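Local coordinates for autophagy-related protein 9 (Schizosaccharomyces pombe, PDB 7D0I), which scrambles phospholipids between membrane leaflets as a homotrimer with a central pore, supplying membrane for the growing autophagosome, at residues D347-A352 / D634-H639. The protein carries 1 engineered substitution. Numbering follows the deposited sequence.
Sequences DNYFIA and DFFREH. With LMN (Lauryl Maltose Neopentyl Glycol), chain G.
Buried aromatic packing joins two short helices in the part of Atg9 assigned to the cytoplasmic side, 345-355 and 629-638, whose segments cross at 116° with their axes 11.8 Å apart. At that separation the backbones stay apart and the contact is made by side chains, chiefly rings. Tyr349, its CG anti to the carbonyl carbon, points its ring at the other helix, where two phenylalanines receive it in different ways. Phe636 lays its CE1 over one face of the tyrosine, near the rim, 3.5 Å from Tyr349 CD1; the planes meet obliquely at 42°. Phe635, with CG anti to the backbone N (chi1 176°), instead brings CE1 to the edge of the tyrosine ring, in its plane, and its CZ edge meets Ala352 CB at 3.4 Å. The phenolic OH of Tyr349 is hydrogen-bonded to Thr640 OG1, just beyond the second helix, so the hydroxyl at the tip of the ring has a polar partner. Phe384 of helix 384-387 packs against both Tyr349 and Phe636. Asp347 lies away from this packing and lines a pocket occupied by the detergent lauryl maltose neopentyl glycol, its OD1 3.5 Å from OAR. An alanine here would remove the carboxylate and would probably weaken the polar lining beside the maltose headgroup. The whole is a helix-helix interface bridged by aromatic side chains, with the 345-355 helix also bordering a detergent-occupied pocket.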
ATOM      1  N   ASP A 347      -6.112 -23.962  31.156  1.00 18.84           N
ATOM      2  CA  ASP A 347      -5.802 -24.482  29.836  1.00 18.84           C
ATOM      3  C   ASP A 347      -4.453 -23.993  29.351  1.00 18.84           C
ATOM      4  O   ASP A 347      -3.777 -24.696  28.605  1.00 18.84           O
ATOM      5  CB  ASP A 347      -6.888 -24.092  28.845  1.00 18.84           C
ATOM      6  CG  ASP A 347      -8.192 -24.801  29.105  1.00 18.84           C
ATOM      7  OD1 ASP A 347      -8.176 -26.038  29.245  1.00 18.84           O
ATOM      8  OD2 ASP A 347      -9.234 -24.121  29.177  1.00 18.84           O
ATOM      9  N   ASN A 348      -4.035 -22.800  29.764  1.00 14.02           N
ATOM     10  CA  ASN A 348      -2.709 -22.330  29.389  1.00 14.02           C
ATOM     11  C   ASN A 348      -1.626 -23.162  30.057  1.00 14.02           C
ATOM     12  O   ASN A 348      -0.623 -23.509  29.425  1.00 14.02           O
ATOM     13  CB  ASN A 348      -2.555 -20.861  29.745  1.00 14.02           C
ATOM     14  CG  ASN A 348      -3.336 -19.966  28.832  1.00 14.02           C
ATOM     15  OD1 ASN A 348      -3.633 -20.331  27.708  1.00 14.02           O
ATOM     16  ND2 ASN A 348      -3.669 -18.781  29.304  1.00 14.02           N
ATOM     17  N   TYR A 349      -1.811 -23.508  31.326  1.00 16.94           N
ATOM     18  CA  TYR A 349      -0.862 -24.401  31.975  1.00 16.94           C
ATOM     19  C   TYR A 349      -0.853 -25.764  31.313  1.00 16.94           C
ATOM     20  O   TYR A 349       0.194 -26.404  31.225  1.00 16.94           O
ATOM     21  CB  TYR A 349      -1.191 -24.541  33.454  1.00 16.94           C
ATOM     22  CG  TYR A 349      -0.735 -23.387  34.295  1.00 16.94           C
ATOM     23  CD1 TYR A 349       0.602 -23.194  34.571  1.00 16.94           C
ATOM     24  CD2 TYR A 349      -1.642 -22.500  34.829  1.00 16.94           C
ATOM     25  CE1 TYR A 349       1.020 -22.148  35.340  1.00 16.94           C
ATOM     26  CE2 TYR A 349      -1.235 -21.453  35.603  1.00 16.94           C
ATOM     27  CZ  TYR A 349       0.095 -21.280  35.856  1.00 16.94           C
ATOM     28  OH  TYR A 349       0.501 -20.228  36.630  1.00 16.94           O
ATOM     29  N   PHE A 350      -2.007 -26.227  30.841  1.00 14.33           N
ATOM     30  CA  PHE A 350      -2.056 -27.517  30.158  1.00 14.33           C
ATOM     31  C   PHE A 350      -1.309 -27.465  28.833  1.00 14.33           C
ATOM     32  O   PHE A 350      -0.536 -28.371  28.509  1.00 14.33           O
ATOM     33  CB  PHE A 350      -3.503 -27.937  29.944  1.00 14.33           C
ATOM     34  CG  PHE A 350      -3.664 -29.364  29.539  1.00 14.33           C
ATOM     35  CD1 PHE A 350      -3.829 -30.345  30.482  1.00 14.33           C
ATOM     36  CD2 PHE A 350      -3.660 -29.723  28.211  1.00 14.33           C
ATOM     37  CE1 PHE A 350      -3.983 -31.649  30.112  1.00 14.33           C
ATOM     38  CE2 PHE A 350      -3.812 -31.030  27.843  1.00 14.33           C
ATOM     39  CZ  PHE A 350      -3.971 -31.988  28.791  1.00 14.33           C
ATOM     40  N   ILE A 351      -1.544 -26.420  28.041  1.00 12.45           N
ATOM     41  CA  ILE A 351      -0.819 -26.244  26.787  1.00 12.45           C
ATOM     42  C   ILE A 351       0.676 -26.206  27.041  1.00 12.45           C
ATOM     43  O   ILE A 351       1.463 -26.775  26.278  1.00 12.45           O
ATOM     44  CB  ILE A 351      -1.288 -24.967  26.071  1.00 12.45           C
ATOM     45  CG1 ILE A 351      -2.764 -25.045  25.735  1.00 12.45           C
ATOM     46  CG2 ILE A 351      -0.517 -24.760  24.806  1.00 12.45           C
ATOM     47  CD1 ILE A 351      -3.339 -23.728  25.355  1.00 12.45           C
ATOM     48  N   ALA A 352       1.095 -25.547  28.120  1.00 14.56           N
ATOM     49  CA  ALA A 352       2.520 -25.412  28.398  1.00 14.56           C
ATOM     50  C   ALA A 352       3.126 -26.683  28.964  1.00 14.56           C
ATOM     51  O   ALA A 352       4.314 -26.930  28.767  1.00 14.56           O
ATOM     52  CB  ALA A 352       2.754 -24.255  29.355  1.00 14.56           C
ATOM     53  N   ASP A 634       7.767 -27.863  40.102  1.00 27.62           N
ATOM     54  CA  ASP A 634       8.692 -26.791  39.765  1.00 27.62           C
ATOM     55  C   ASP A 634       8.151 -25.945  38.628  1.00 27.62           C
ATOM     56  O   ASP A 634       8.302 -24.720  38.636  1.00 27.62           O
ATOM     57  CB  ASP A 634      10.058 -27.364  39.410  1.00 27.62           C
ATOM     58  CG  ASP A 634      10.751 -27.977  40.600  1.00 27.62           C
ATOM     59  OD1 ASP A 634      10.441 -29.133  40.943  1.00 27.62           O
ATOM     60  OD2 ASP A 634      11.598 -27.297  41.209  1.00 27.62           O
ATOM     61  N   PHE A 635       7.483 -26.575  37.661  1.00 22.13           N
ATOM     62  CA  PHE A 635       6.927 -25.813  36.552  1.00 22.13           C
ATOM     63  C   PHE A 635       5.937 -24.773  37.046  1.00 22.13           C
ATOM     64  O   PHE A 635       5.877 -23.663  36.514  1.00 22.13           O
ATOM     65  CB  PHE A 635       6.260 -26.742  35.548  1.00 22.13           C
ATOM     66  CG  PHE A 635       5.579 -26.023  34.432  1.00 22.13           C
ATOM     67  CD1 PHE A 635       4.223 -25.789  34.468  1.00 22.13           C
ATOM     68  CD2 PHE A 635       6.295 -25.575  33.348  1.00 22.13           C
ATOM     69  CE1 PHE A 635       3.608 -25.123  33.456  1.00 22.13           C
ATOM     70  CE2 PHE A 635       5.677 -24.912  32.335  1.00 22.13           C
ATOM     71  CZ  PHE A 635       4.335 -24.686  32.390  1.00 22.13           C
ATOM     72  N   PHE A 636       5.161 -25.105  38.074  1.00 23.16           N
ATOM     73  CA  PHE A 636       4.186 -24.143  38.553  1.00 23.16           C
ATOM     74  C   PHE A 636       4.817 -23.044  39.384  1.00 23.16           C
ATOM     75  O   PHE A 636       4.166 -22.026  39.630  1.00 23.16           O
ATOM     76  CB  PHE A 636       3.096 -24.848  39.354  1.00 23.16           C
ATOM     77  CG  PHE A 636       2.122 -25.596  38.503  1.00 23.16           C
ATOM     78  CD1 PHE A 636       1.133 -24.932  37.816  1.00 23.16           C
ATOM     79  CD2 PHE A 636       2.200 -26.964  38.383  1.00 23.16           C
ATOM     80  CE1 PHE A 636       0.248 -25.613  37.031  1.00 23.16           C
ATOM     81  CE2 PHE A 636       1.311 -27.646  37.598  1.00 23.16           C
ATOM     82  CZ  PHE A 636       0.335 -26.971  36.922  1.00 23.16           C
ATOM     83  N   ARG A 637       6.064 -23.218  39.810  1.00 26.66           N
ATOM     84  CA  ARG A 637       6.777 -22.197  40.564  1.00 26.66           C
ATOM     85  C   ARG A 637       7.651 -21.331  39.672  1.00 26.66           C
ATOM     86  O   ARG A 637       7.625 -20.105  39.782  1.00 26.66           O
ATOM     87  CB  ARG A 637       7.626 -22.851  41.655  1.00 26.66           C
ATOM     88  CG  ARG A 637       8.574 -21.903  42.343  1.00 26.66           C
ATOM     89  CD  ARG A 637       9.142 -22.516  43.601  1.00 26.66           C
ATOM     90  NE  ARG A 637       9.474 -23.926  43.438  1.00 26.66           N
ATOM     91  CZ  ARG A 637      10.550 -24.374  42.804  1.00 26.66           C
ATOM     92  NH1 ARG A 637      10.768 -25.676  42.716  1.00 26.66           N
ATOM     93  NH2 ARG A 637      11.402 -23.528  42.247  1.00 26.66           N
ATOM     94  N   GLU A 638       8.419 -21.952  38.778  1.00 26.94           N
ATOM     95  CA  GLU A 638       9.268 -21.188  37.878  1.00 26.94           C
ATOM     96  C   GLU A 638       8.443 -20.364  36.902  1.00 26.94           C
ATOM     97  O   GLU A 638       8.640 -19.152  36.779  1.00 26.94           O
ATOM     98  CB  GLU A 638      10.198 -22.126  37.113  1.00 26.94           C
ATOM     99  CG  GLU A 638      11.047 -23.023  37.976  1.00 26.94           C
ATOM    100  CD  GLU A 638      11.788 -24.070  37.163  1.00 26.94           C
ATOM    101  OE1 GLU A 638      11.505 -24.194  35.952  1.00 26.94           O
ATOM    102  OE2 GLU A 638      12.652 -24.773  37.731  1.00 26.94           O
ATOM    103  N   HIS A 639       7.513 -21.002  36.197  1.00 22.69           N
ATOM    104  CA  HIS A 639       6.881 -20.404  35.023  1.00 22.69           C
ATOM    105  C   HIS A 639       5.521 -19.798  35.327  1.00 22.69           C
ATOM    106  O   HIS A 639       4.618 -19.852  34.495  1.00 22.69           O
ATOM    107  CB  HIS A 639       6.774 -21.436  33.913  1.00 22.69           C
ATOM    108  CG  HIS A 639       8.088 -22.040  33.535  1.00 22.69           C
ATOM    109  ND1 HIS A 639       8.453 -23.314  33.904  1.00 22.69           N
ATOM    110  CD2 HIS A 639       9.119 -21.550  32.809  1.00 22.69           C
ATOM    111  CE1 HIS A 639       9.656 -23.581  33.427  1.00 22.69           C
ATOM    112  NE2 HIS A 639      10.082 -22.527  32.760  1.00 22.69           N
TER
HETATM  113  C1  LMN G 801     -15.504 -32.664  30.274  1.00 55.07           C
HETATM  114  O1  LMN G 801     -16.035 -33.500  31.135  1.00 55.07           O
HETATM  115  C2  LMN G 801     -16.589 -31.861  29.528  1.00 55.07           C
HETATM  116  O2  LMN G 801     -17.415 -31.204  30.483  1.00 55.07           O
HETATM  117  C3  LMN G 801     -15.952 -30.840  28.644  1.00 55.07           C
HETATM  118  O3  LMN G 801     -17.016 -30.120  27.933  1.00 55.07           O
HETATM  119  C4  LMN G 801     -15.015 -31.417  27.663  1.00 55.07           C
HETATM  120  O4  LMN G 801     -14.209 -30.301  27.082  1.00 55.07           O
HETATM  121  C5  LMN G 801     -14.068 -32.417  28.244  1.00 55.07           C
HETATM  122  O5  LMN G 801     -14.711 -33.392  29.162  1.00 55.07           O
HETATM  123  C6  LMN G 801     -13.380 -33.190  27.117  1.00 55.07           C
HETATM  124  O6  LMN G 801     -14.255 -33.306  26.018  1.00 55.07           O
HETATM  125  CAA LMN G 801     -17.770 -45.478  34.070  1.00 55.07           C
HETATM  126  CAB LMN G 801     -13.016 -43.248  35.415  1.00 55.07           C
HETATM  127  OAI LMN G 801     -12.509 -30.719  21.583  1.00 55.07           O
HETATM  128  OAJ LMN G 801     -10.275 -29.347  25.659  1.00 55.07           O
HETATM  129  OAL LMN G 801     -12.125 -27.724  34.561  1.00 55.07           O
HETATM  130  OAN LMN G 801     -10.323 -31.351  31.394  1.00 55.07           O
HETATM  131  OAP LMN G 801     -11.431 -32.196  33.475  1.00 55.07           O
HETATM  132  OAQ LMN G 801     -14.927 -28.580  21.940  1.00 55.07           O
HETATM  133  OAR LMN G 801     -10.162 -26.671  26.462  1.00 55.07           O
HETATM  134  OAS LMN G 801     -16.549 -27.596  23.967  1.00 55.07           O
HETATM  135  OAT LMN G 801     -12.999 -26.107  27.186  1.00 55.07           O
HETATM  136  OAU LMN G 801     -14.630 -27.802  26.540  1.00 55.07           O
HETATM  137  OAV LMN G 801     -11.984 -26.726  30.405  1.00 55.07           O
HETATM  138  CAW LMN G 801     -18.406 -44.078  33.898  1.00 55.07           C
HETATM  139  CAX LMN G 801     -12.634 -42.166  34.387  1.00 55.07           C
HETATM  140  CAY LMN G 801     -17.493 -43.220  32.989  1.00 55.07           C
HETATM  141  CAZ LMN G 801     -11.512 -41.291  34.995  1.00 55.07           C
HETATM  142  CBA LMN G 801     -17.209 -41.856  33.671  1.00 55.07           C
HETATM  143  CBB LMN G 801     -12.029 -39.845  35.230  1.00 55.07           C
HETATM  144  CBC LMN G 801     -15.899 -41.262  33.078  1.00 55.07           C
HETATM  145  CBD LMN G 801     -11.208 -39.222  36.390  1.00 55.07           C
HETATM  146  CBE LMN G 801     -15.508 -39.973  33.862  1.00 55.07           C
HETATM  147  CBF LMN G 801     -11.979 -38.017  36.997  1.00 55.07           C
HETATM  148  CBG LMN G 801     -16.770 -39.081  34.068  1.00 55.07           C
HETATM  149  CBH LMN G 801     -12.639 -37.204  35.848  1.00 55.07           C
HETATM  150  CBI LMN G 801     -16.318 -37.682  34.603  1.00 55.07           C
HETATM  151  CBJ LMN G 801     -13.520 -36.078  36.476  1.00 55.07           C
HETATM  152  CBK LMN G 801     -16.027 -36.733  33.389  1.00 55.07           C
HETATM  153  CBL LMN G 801     -13.659 -34.907  35.439  1.00 55.07           C
HETATM  154  CBM LMN G 801     -13.356 -31.025  22.664  1.00 55.07           C
HETATM  155  CBN LMN G 801     -10.096 -29.756  26.999  1.00 55.07           C
HETATM  156  CBP LMN G 801     -11.588 -28.285  33.382  1.00 55.07           C
HETATM  157  CBQ LMN G 801     -16.272 -35.247  33.833  1.00 55.07           C
HETATM  158  CBR LMN G 801     -13.725 -34.928  33.864  1.00 55.07           C
HETATM  159  CBS LMN G 801     -15.073 -34.391  31.721  1.00 55.07           C
HETATM  160  CBT LMN G 801     -15.310 -32.832  33.828  1.00 55.07           C
HETATM  161  OBV LMN G 801     -14.058 -32.170  34.087  1.00 55.07           O
HETATM  162  OBX LMN G 801     -13.223 -30.055  33.661  1.00 55.07           O
HETATM  163  OBY LMN G 801     -13.321 -30.150  24.935  1.00 55.07           O
HETATM  164  OBZ LMN G 801     -10.875 -29.077  29.190  1.00 55.07           O
HETATM  165  OCB LMN G 801     -12.969 -29.386  30.299  1.00 55.07           O
HETATM  166  CCC LMN G 801     -13.532 -29.797  23.510  1.00 55.07           C
HETATM  167  CCD LMN G 801     -10.262 -28.585  27.931  1.00 55.07           C
HETATM  168  CCF LMN G 801     -12.645 -29.098  32.682  1.00 55.07           C
HETATM  169  CCH LMN G 801     -11.779 -31.151  31.361  1.00 55.07           C
HETATM  170  CCJ LMN G 801     -13.610 -31.327  33.067  1.00 55.07           C
HETATM  171  CCL LMN G 801     -12.397 -31.978  32.435  1.00 55.07           C
HETATM  172  CCM LMN G 801     -15.091 -34.337  33.317  1.00 55.07           C
HETATM  173  CCN LMN G 801     -14.912 -29.194  23.244  1.00 55.07           C
HETATM  174  CCO LMN G 801     -11.076 -27.513  27.190  1.00 55.07           C
HETATM  175  CCQ LMN G 801     -12.044 -29.699  31.395  1.00 55.07           C
HETATM  176  CCR LMN G 801     -14.548 -30.084  25.760  1.00 55.07           C
HETATM  177  CCS LMN G 801     -12.325 -28.802  29.215  1.00 55.07           C
HETATM  178  CCT LMN G 801     -15.239 -28.174  24.270  1.00 55.07           C
HETATM  179  CCU LMN G 801     -11.928 -26.635  28.038  1.00 55.07           C
HETATM  180  CCV LMN G 801     -15.266 -28.733  25.646  1.00 55.07           C
HETATM  181  CCW LMN G 801     -12.556 -27.294  29.212  1.00 55.07           C